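Local coordinates for protein alginate lyase AlgAT5 (Defluviitalea, PDB 5ZQI) that probably cleaves alginate by beta-elimination, as a polysaccharide lyase of family PL7 with a beta-sandwich fold, at residues E114-P119 with G240-S245; T70-D75 with K105-G110. All coordinates share one frame; numbering follows the deposited sequence.

Contact 1: E114-P119 with G240-S245; sequences EGSSYP and GMYTQS. With SO4 (sulfate ion), chain B.
Tyr118 lays one face of its ring over the backbone of Gln244, whose CA stands 3.7 Å from the ring centroid and only 7° off the normal, a CH-pi contact. CG beside the backbone N and anti to the carbonyl carbon (chi1 -67°) gives the ring this position. The tight part of the contact lies at its root: Tyr118 CB packs against Thr243 O at 3.2 Å and, from another direction, against Tyr242 CE1 at 3.6 Å. Beside it the backbone bond from Thr243 N to Pro119 O spans 3.0 Å. The Tyr242 ring turns its edge to Ser116, whose OG meets Tyr242 OH at 2.8 Å in a hydrogen bond; the same OG accepts from Tyr118 N, making an ST turn. Gln244 NE2 sits over the centre of the Tyr242 ring while donating to Tyr242 O from above the carbonyl plane. The outer end is more open: Tyr118 is partly exposed, and its OH donates to sulfate O3 at 2.6 Å, an ion probably from the crystallisation liquor that Arg177 and Lys158 also bind. A leucine here would probably leave the Gln244 backbone without its flat cover and the sulfate without its phenolic donor. Gly240, Tyr242 and Gln244 supply the last three fixed positions of the YxKxGxYxQ motif of PL7 lyases, and the hydroxyls, Arg120 against the Tyr242 ring and the sulfate are consistent with a cleft suited to an anionic polysaccharide.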
ATOM      1  N   GLU A 114      -2.867   9.025  13.571  1.00 16.08           N
ATOM      2  CA  GLU A 114      -3.326  10.391  13.778  1.00 18.13           C
ATOM      3  C   GLU A 114      -3.677  11.028  12.444  1.00 20.50           C
ATOM      4  O   GLU A 114      -2.872  11.025  11.507  1.00 25.46           O
ATOM      5  CB  GLU A 114      -2.241  11.199  14.486  1.00 26.60           C
ATOM      6  CG  GLU A 114      -2.498  12.698  14.531  1.00 37.52           C
ATOM      7  CD  GLU A 114      -3.716  13.058  15.346  1.00 42.83           C
ATOM      8  OE1 GLU A 114      -4.128  12.224  16.180  1.00 42.91           O
ATOM      9  OE2 GLU A 114      -4.263  14.163  15.146  1.00 45.54           O
ATOM     10  N   GLY A 115      -4.896  11.546  12.347  1.00 22.61           N
ATOM     11  CA  GLY A 115      -5.359  12.165  11.123  1.00 28.89           C
ATOM     12  C   GLY A 115      -6.062  11.243  10.153  1.00 28.29           C
ATOM     13  O   GLY A 115      -6.498  11.713   9.089  1.00 29.72           O
ATOM     14  N   SER A 116      -6.175   9.957  10.467  1.00 18.59           N
ATOM     15  CA  SER A 116      -6.973   9.041   9.669  1.00 16.82           C
ATOM     16  C   SER A 116      -8.035   8.372  10.525  1.00 15.40           C
ATOM     17  O   SER A 116      -7.863   8.183  11.730  1.00 19.90           O
ATOM     18  CB  SER A 116      -6.137   7.937   9.018  1.00 16.15           C
ATOM     19  OG  SER A 116      -6.962   7.065   8.236  1.00 16.33           O
ATOM     20  N   SER A 117      -9.133   7.992   9.877  1.00 14.87           N
ATOM     21  CA  SER A 117     -10.174   7.213  10.525  0.56 14.64           C
ATOM     22  C   SER A 117     -10.158   5.755  10.090  1.00 12.94           C
ATOM     23  O   SER A 117     -11.025   4.986  10.505  1.00 13.44           O
ATOM     24  CB  SER A 117     -11.557   7.804  10.226  0.56 17.96           C
ATOM     25  OG  SER A 117     -11.704   9.093  10.789  0.56 21.08           O
ATOM     26  N   TYR A 118      -9.192   5.353   9.277  1.00 11.83           N
ATOM     27  CA  TYR A 118      -9.136   3.999   8.745  1.00 10.52           C
ATOM     28  C   TYR A 118      -7.871   3.283   9.201  1.00  9.44           C
ATOM     29  O   TYR A 118      -6.792   3.899   9.261  1.00 10.40           O
ATOM     30  CB  TYR A 118      -9.182   4.042   7.213  1.00 10.38           C
ATOM     31  CG  TYR A 118     -10.483   4.536   6.619  1.00 12.02           C
ATOM     32  CD1 TYR A 118     -11.710   4.123   7.115  1.00 13.54           C
ATOM     33  CD2 TYR A 118     -10.481   5.400   5.532  1.00 13.98           C
ATOM     34  CE1 TYR A 118     -12.893   4.558   6.537  1.00 14.62           C
ATOM     35  CE2 TYR A 118     -11.649   5.826   4.962  1.00 16.27           C
ATOM     36  CZ  TYR A 118     -12.840   5.409   5.465  1.00 14.01           C
ATOM     37  OH  TYR A 118     -14.017   5.837   4.882  1.00 20.30           O
ATOM     38  N   PRO A 119      -8.005   1.997   9.519  1.00  8.70           N
ATOM     39  CA  PRO A 119      -6.848   1.205   9.972  1.00  8.72           C
ATOM     40  C   PRO A 119      -6.005   0.682   8.828  1.00  8.53           C
ATOM     41  O   PRO A 119      -6.468   0.508   7.700  1.00  7.97           O
ATOM     42  CB  PRO A 119      -7.518   0.050  10.712  1.00  8.01           C
ATOM     43  CG  PRO A 119      -8.833  -0.156   9.944  1.00  9.50           C
ATOM     44  CD  PRO A 119      -9.258   1.210   9.502  1.00  8.90           C
ATOM     45  N   GLY A 240       0.902  -2.073   1.015  1.00  8.16           N
ATOM     46  CA  GLY A 240       0.377  -2.948   2.036  1.00  6.51           C
ATOM     47  C   GLY A 240      -1.129  -2.940   1.987  1.00  7.77           C
ATOM     48  O   GLY A 240      -1.720  -2.972   0.892  1.00  8.27           O
ATOM     49  N   MET A 241      -1.755  -2.864   3.162  1.00  7.16           N
ATOM     50  CA  MET A 241      -3.214  -2.870   3.268  1.00  6.46           C
ATOM     51  C   MET A 241      -3.714  -1.690   4.079  1.00  7.60           C
ATOM     52  O   MET A 241      -3.375  -1.552   5.257  1.00 10.20           O
ATOM     53  CB  MET A 241      -3.688  -4.199   3.901  1.00  6.85           C
ATOM     54  CG  MET A 241      -5.182  -4.280   4.231  1.00  7.34           C
ATOM     55  SD  MET A 241      -6.276  -3.829   2.853  1.00  8.36           S
ATOM     56  CE  MET A 241      -5.760  -5.023   1.611  1.00  9.14           C
ATOM     57  N   TYR A 242      -4.533  -0.852   3.450  1.00  7.08           N
ATOM     58  CA  TYR A 242      -5.159   0.330   4.067  1.00  7.11           C
ATOM     59  C   TYR A 242      -6.659   0.147   3.904  1.00  7.62           C
ATOM     60  O   TYR A 242      -7.212   0.364   2.817  1.00  8.85           O
ATOM     61  CB  TYR A 242      -4.631   1.597   3.414  1.00  6.84           C
ATOM     62  CG  TYR A 242      -5.058   2.914   4.004  1.00  7.75           C
ATOM     63  CD1 TYR A 242      -5.529   3.017   5.312  1.00  7.84           C
ATOM     64  CD2 TYR A 242      -4.970   4.067   3.247  1.00  9.64           C
ATOM     65  CE1 TYR A 242      -5.889   4.247   5.852  1.00  9.49           C
ATOM     66  CE2 TYR A 242      -5.333   5.272   3.772  1.00  9.41           C
ATOM     67  CZ  TYR A 242      -5.778   5.355   5.062  1.00  8.27           C
ATOM     68  OH  TYR A 242      -6.156   6.598   5.588  1.00 13.85           O
ATOM     69  N   THR A 243      -7.302  -0.349   4.961  1.00  7.62           N
ATOM     70  CA  THR A 243      -8.710  -0.745   4.893  1.00  8.65           C
ATOM     71  C   THR A 243      -9.619   0.466   5.016  1.00  7.74           C
ATOM     72  O   THR A 243      -9.633   1.122   6.058  1.00  9.45           O
ATOM     73  CB  THR A 243      -9.009  -1.756   5.988  1.00  7.37           C
ATOM     74  OG1 THR A 243      -8.132  -2.888   5.797  1.00  8.87           O
ATOM     75  CG2 THR A 243     -10.450  -2.238   5.911  1.00 11.83           C
ATOM     76  N   GLN A 244     -10.421   0.751   3.983  1.00  8.75           N
ATOM     77  CA  GLN A 244     -11.247   1.969   3.989  1.00  8.11           C
ATOM     78  C   GLN A 244     -12.618   1.701   4.603  1.00  9.82           C
ATOM     79  O   GLN A 244     -13.656   2.014   4.032  1.00 11.57           O
ATOM     80  CB  GLN A 244     -11.397   2.552   2.591  1.00  9.73           C
ATOM     81  CG  GLN A 244     -10.108   2.685   1.830  1.00  9.77           C
ATOM     82  CD  GLN A 244      -9.221   3.748   2.384  1.00 10.63           C
ATOM     83  OE1 GLN A 244      -9.528   4.929   2.253  1.00 13.52           O
ATOM     84  NE2 GLN A 244      -8.111   3.349   2.989  1.00 11.50           N
ATOM     85  N   SER A 245     -12.625   1.120   5.789  1.00  8.59           N
ATOM     86  CA  SER A 245     -13.855   0.972   6.549  1.00  9.65           C
ATOM     87  C   SER A 245     -13.529   0.958   8.029  1.00 12.45           C
ATOM     88  O   SER A 245     -12.370   0.864   8.430  1.00 11.94           O
ATOM     89  CB  SER A 245     -14.621  -0.280   6.127  1.00  9.17           C
ATOM     90  OG  SER A 245     -15.904  -0.196   6.715  1.00 12.48           O
TER
HETATM   91  S   SO4 B 301     -14.061   7.350   1.707  1.00 31.57           S
HETATM   92  O1  SO4 B 301     -15.473   7.410   1.327  1.00 42.31           O
HETATM   93  O2  SO4 B 301     -13.270   8.226   0.843  1.00 38.68           O
HETATM   94  O3  SO4 B 301     -13.908   7.755   3.101  1.00 28.25           O
HETATM   95  O4  SO4 B 301     -13.554   5.990   1.540  1.00 24.16           O

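Contact 2: T70-D75 with K105-G110; sequences TLPIND and KAHCGG
The pyrrolidine ring of Pro72 points into the corner between the end of strand 102-107 and the imidazole of His107. Its CB rests against Ala106 CB at 4.1 Å and lies equally far from His107 CE1, while CG comes to 3.7 Å from Lys105 O, a buried carbonyl with no polar partner in the model. His107 reaches back to meet it because CG stands between the backbone N and the carbonyl carbon (chi1 59°), which folds the ring over its own turn: Gly110 N lies above one face, displaced toward the rim, and CE1 is left facing residues 72 and 73. Pro72 O approaches CE1 to 3.6 Å, oblique to the ring. Ile73 uses its short branch, CG2 touching CE1 at 4.0 Å near the ring plane, and the two side chains cross at about a right angle; the longer branch leads off elsewhere. Tyr92 meets the imidazole with its ring turned only about 20° from it, and also touches Pro72 and Ile73, so a single aromatic side chain packs against all three.

At the end of the turn, Gly110 brings its CA within 3.2 Å of Pro72 O. A side chain at this position would collide with that carbonyl, so the close approach depends on the residue's bare alpha carbon. The turn itself is type I, from His107 to Gly110, closed by a bond of 2.9 Å from Gly110 N to His107 O. Across the contact the two segments meet by packing alone, although Pro72 O accepts a backbone bond from Asp111, the residue just after Gly110. Such packing belongs to the margin of a beta-sandwich, where the loop leaving strand 67-70 of one sheet is laid against the end of strand 102-107 of the other.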
ATOM      1  N   THR A  70       3.563   0.409   9.661  1.00  5.79           N
ATOM      2  CA  THR A  70       2.519   0.812  10.601  1.00  6.69           C
ATOM      3  C   THR A  70       1.521  -0.328  10.779  1.00  7.69           C
ATOM      4  O   THR A  70       1.072  -0.925   9.792  1.00  7.99           O
ATOM      5  CB  THR A  70       1.795   2.066  10.141  1.00  9.26           C
ATOM      6  OG1 THR A  70       2.763   3.115   9.952  1.00 11.28           O
ATOM      7  CG2 THR A  70       0.723   2.484  11.177  1.00  8.33           C
ATOM      8  N   LEU A  71       1.187  -0.639  12.042  1.00  7.37           N
ATOM      9  CA  LEU A  71       0.289  -1.721  12.410  1.00  7.31           C
ATOM     10  C   LEU A  71      -1.133  -1.249  12.648  1.00  7.03           C
ATOM     11  O   LEU A  71      -1.402  -0.058  12.839  1.00  7.63           O
ATOM     12  CB  LEU A  71       0.794  -2.382  13.693  1.00  7.26           C
ATOM     13  CG  LEU A  71       2.110  -3.156  13.617  1.00 10.15           C
ATOM     14  CD1 LEU A  71       2.610  -3.519  15.022  1.00 12.22           C
ATOM     15  CD2 LEU A  71       2.010  -4.382  12.762  1.00 15.91           C
ATOM     16  N   PRO A  72      -2.100  -2.212  12.631  1.00  7.56           N
ATOM     17  CA  PRO A  72      -3.487  -1.862  12.980  1.00  8.09           C
ATOM     18  C   PRO A  72      -3.844  -2.051  14.454  1.00 10.24           C
ATOM     19  O   PRO A  72      -5.023  -2.060  14.844  1.00 10.64           O
ATOM     20  CB  PRO A  72      -4.308  -2.820  12.109  1.00  8.74           C
ATOM     21  CG  PRO A  72      -3.415  -4.062  12.078  1.00  8.85           C
ATOM     22  CD  PRO A  72      -1.992  -3.541  11.981  1.00  8.72           C
ATOM     23  N   ILE A  73      -2.809  -2.202  15.282  1.00  9.37           N
ATOM     24  CA  ILE A  73      -2.954  -2.437  16.718  1.00  9.64           C
ATOM     25  C   ILE A  73      -1.936  -1.573  17.447  1.00  9.91           C
ATOM     26  O   ILE A  73      -1.135  -0.878  16.826  1.00 10.18           O
ATOM     27  CB  ILE A  73      -2.773  -3.923  17.115  1.00 10.90           C
ATOM     28  CG1 ILE A  73      -1.406  -4.391  16.644  1.00 10.39           C
ATOM     29  CG2 ILE A  73      -3.910  -4.762  16.534  1.00 13.95           C
ATOM     30  CD1 ILE A  73      -0.995  -5.759  17.237  1.00 14.19           C
ATOM     31  N   ASN A  74      -1.976  -1.626  18.792  1.00 11.77           N
ATOM     32  CA  ASN A  74      -0.973  -0.966  19.632  1.00 11.92           C
ATOM     33  C   ASN A  74      -0.863   0.524  19.323  1.00 13.16           C
ATOM     34  O   ASN A  74       0.237   1.085  19.274  1.00 13.19           O
ATOM     35  CB  ASN A  74       0.382  -1.656  19.492  1.00 12.63           C
ATOM     36  CG  ASN A  74       0.330  -3.135  19.867  1.00 13.18           C
ATOM     37  OD1 ASN A  74      -0.538  -3.582  20.618  1.00 18.54           O
ATOM     38  ND2 ASN A  74       1.246  -3.900  19.311  1.00 14.78           N
ATOM     39  N   ASP A  75      -2.007   1.187  19.187  1.00 12.72           N
ATOM     40  CA  ASP A  75      -2.048   2.617  18.883  1.00 13.50           C
ATOM     41  C   ASP A  75      -1.355   2.920  17.556  1.00 15.56           C
ATOM     42  O   ASP A  75      -0.675   3.928  17.405  1.00 14.27           O
ATOM     43  CB  ASP A  75      -1.455   3.424  20.037  1.00 15.29           C
ATOM     44  CG  ASP A  75      -2.233   3.223  21.329  1.00 25.52           C
ATOM     45  OD1 ASP A  75      -3.491   3.238  21.270  1.00 24.07           O
ATOM     46  OD2 ASP A  75      -1.604   3.032  22.399  1.00 30.19           O
ATOM     47  N   LYS A 105      -2.874  -7.611   6.813  1.00  6.07           N
ATOM     48  CA  LYS A 105      -4.272  -7.599   7.245  1.00  7.43           C
ATOM     49  C   LYS A 105      -4.519  -6.382   8.118  1.00  6.84           C
ATOM     50  O   LYS A 105      -3.750  -6.130   9.035  1.00  7.51           O
ATOM     51  CB  LYS A 105      -4.627  -8.887   8.015  1.00  7.01           C
ATOM     52  CG  LYS A 105      -5.998  -8.843   8.678  1.00  7.65           C
ATOM     53  CD  LYS A 105      -6.340 -10.164   9.339  1.00 12.90           C
ATOM     54  CE  LYS A 105      -7.625 -10.041  10.154  1.00 15.01           C
ATOM     55  NZ  LYS A 105      -8.059 -11.299  10.803  1.00 20.86           N
ATOM     56  N   ALA A 106      -5.617  -5.662   7.875  1.00  7.19           N
ATOM     57  CA  ALA A 106      -6.076  -4.617   8.787  1.00  8.33           C
ATOM     58  C   ALA A 106      -7.579  -4.746   8.962  1.00  7.94           C
ATOM     59  O   ALA A 106      -8.335  -4.648   7.990  1.00  8.59           O
ATOM     60  CB  ALA A 106      -5.684  -3.220   8.284  1.00  8.66           C
ATOM     61  N   HIS A 107      -7.987  -4.978  10.201  1.00  7.89           N
ATOM     62  CA  HIS A 107      -9.393  -5.158  10.541  1.00  7.97           C
ATOM     63  C   HIS A 107     -10.076  -3.833  10.847  1.00  9.52           C
ATOM     64  O   HIS A 107      -9.445  -2.873  11.273  1.00  9.72           O
ATOM     65  CB  HIS A 107      -9.534  -6.107  11.735  1.00  9.99           C
ATOM     66  CG  HIS A 107      -8.825  -5.644  12.971  1.00  9.28           C
ATOM     67  ND1 HIS A 107      -7.499  -5.254  12.973  1.00  8.57           N
ATOM     68  CD2 HIS A 107      -9.267  -5.491  14.240  1.00 12.14           C
ATOM     69  CE1 HIS A 107      -7.161  -4.885  14.198  1.00  8.61           C
ATOM     70  NE2 HIS A 107      -8.211  -5.033  14.986  1.00 11.03           N
ATOM     71  N   CYS A 108     -11.398  -3.812  10.648  1.00 10.64           N
ATOM     72  CA  CYS A 108     -12.162  -2.565  10.738  1.00  9.95           C
ATOM     73  C   CYS A 108     -12.178  -1.996  12.140  1.00 12.05           C
ATOM     74  O   CYS A 108     -12.394  -0.788  12.312  1.00 13.42           O
ATOM     75  CB  CYS A 108     -13.584  -2.795  10.212  1.00 10.99           C
ATOM     76  SG  CYS A 108     -13.650  -3.175   8.434  1.00 14.49           S
ATOM     77  N   GLY A 109     -11.962  -2.824  13.147  1.00 10.69           N
ATOM     78  CA  GLY A 109     -11.859  -2.368  14.513  1.00 12.40           C
ATOM     79  C   GLY A 109     -10.477  -1.944  14.932  1.00 12.82           C
ATOM     80  O   GLY A 109     -10.275  -1.589  16.097  1.00 14.83           O
ATOM     81  N   GLY A 110      -9.529  -1.908  14.007  1.00 11.43           N
ATOM     82  CA  GLY A 110      -8.160  -1.610  14.375  1.00 11.42           C
ATOM     83  C   GLY A 110      -7.933  -0.167  14.794  1.00 10.96           C
ATOM     84  O   GLY A 110      -8.715   0.739  14.513  1.00 13.07           O
TER

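In the fold
From the N terminus, the chain runs along strand 67-70 into the loop 70-75 and returns at 105-110, where contact 2 closes a loop of about thirty residues. It then passes through 114-119 into strand 120-127, and contact 1 is completed only after some 120 further residues, rich in strand, by 240-245. The two are in series, neither nested nor crossed, but their centres lie about 8 Å apart and they touch: Thr243 OG1 is 2.8 Å from Ala106 O, probably hydrogen-bonded, and Pro119 packs on His107. Strand 241-243 of one sheet is thereby joined to strand 102-107 of the other, tying together both layers of the sandwich.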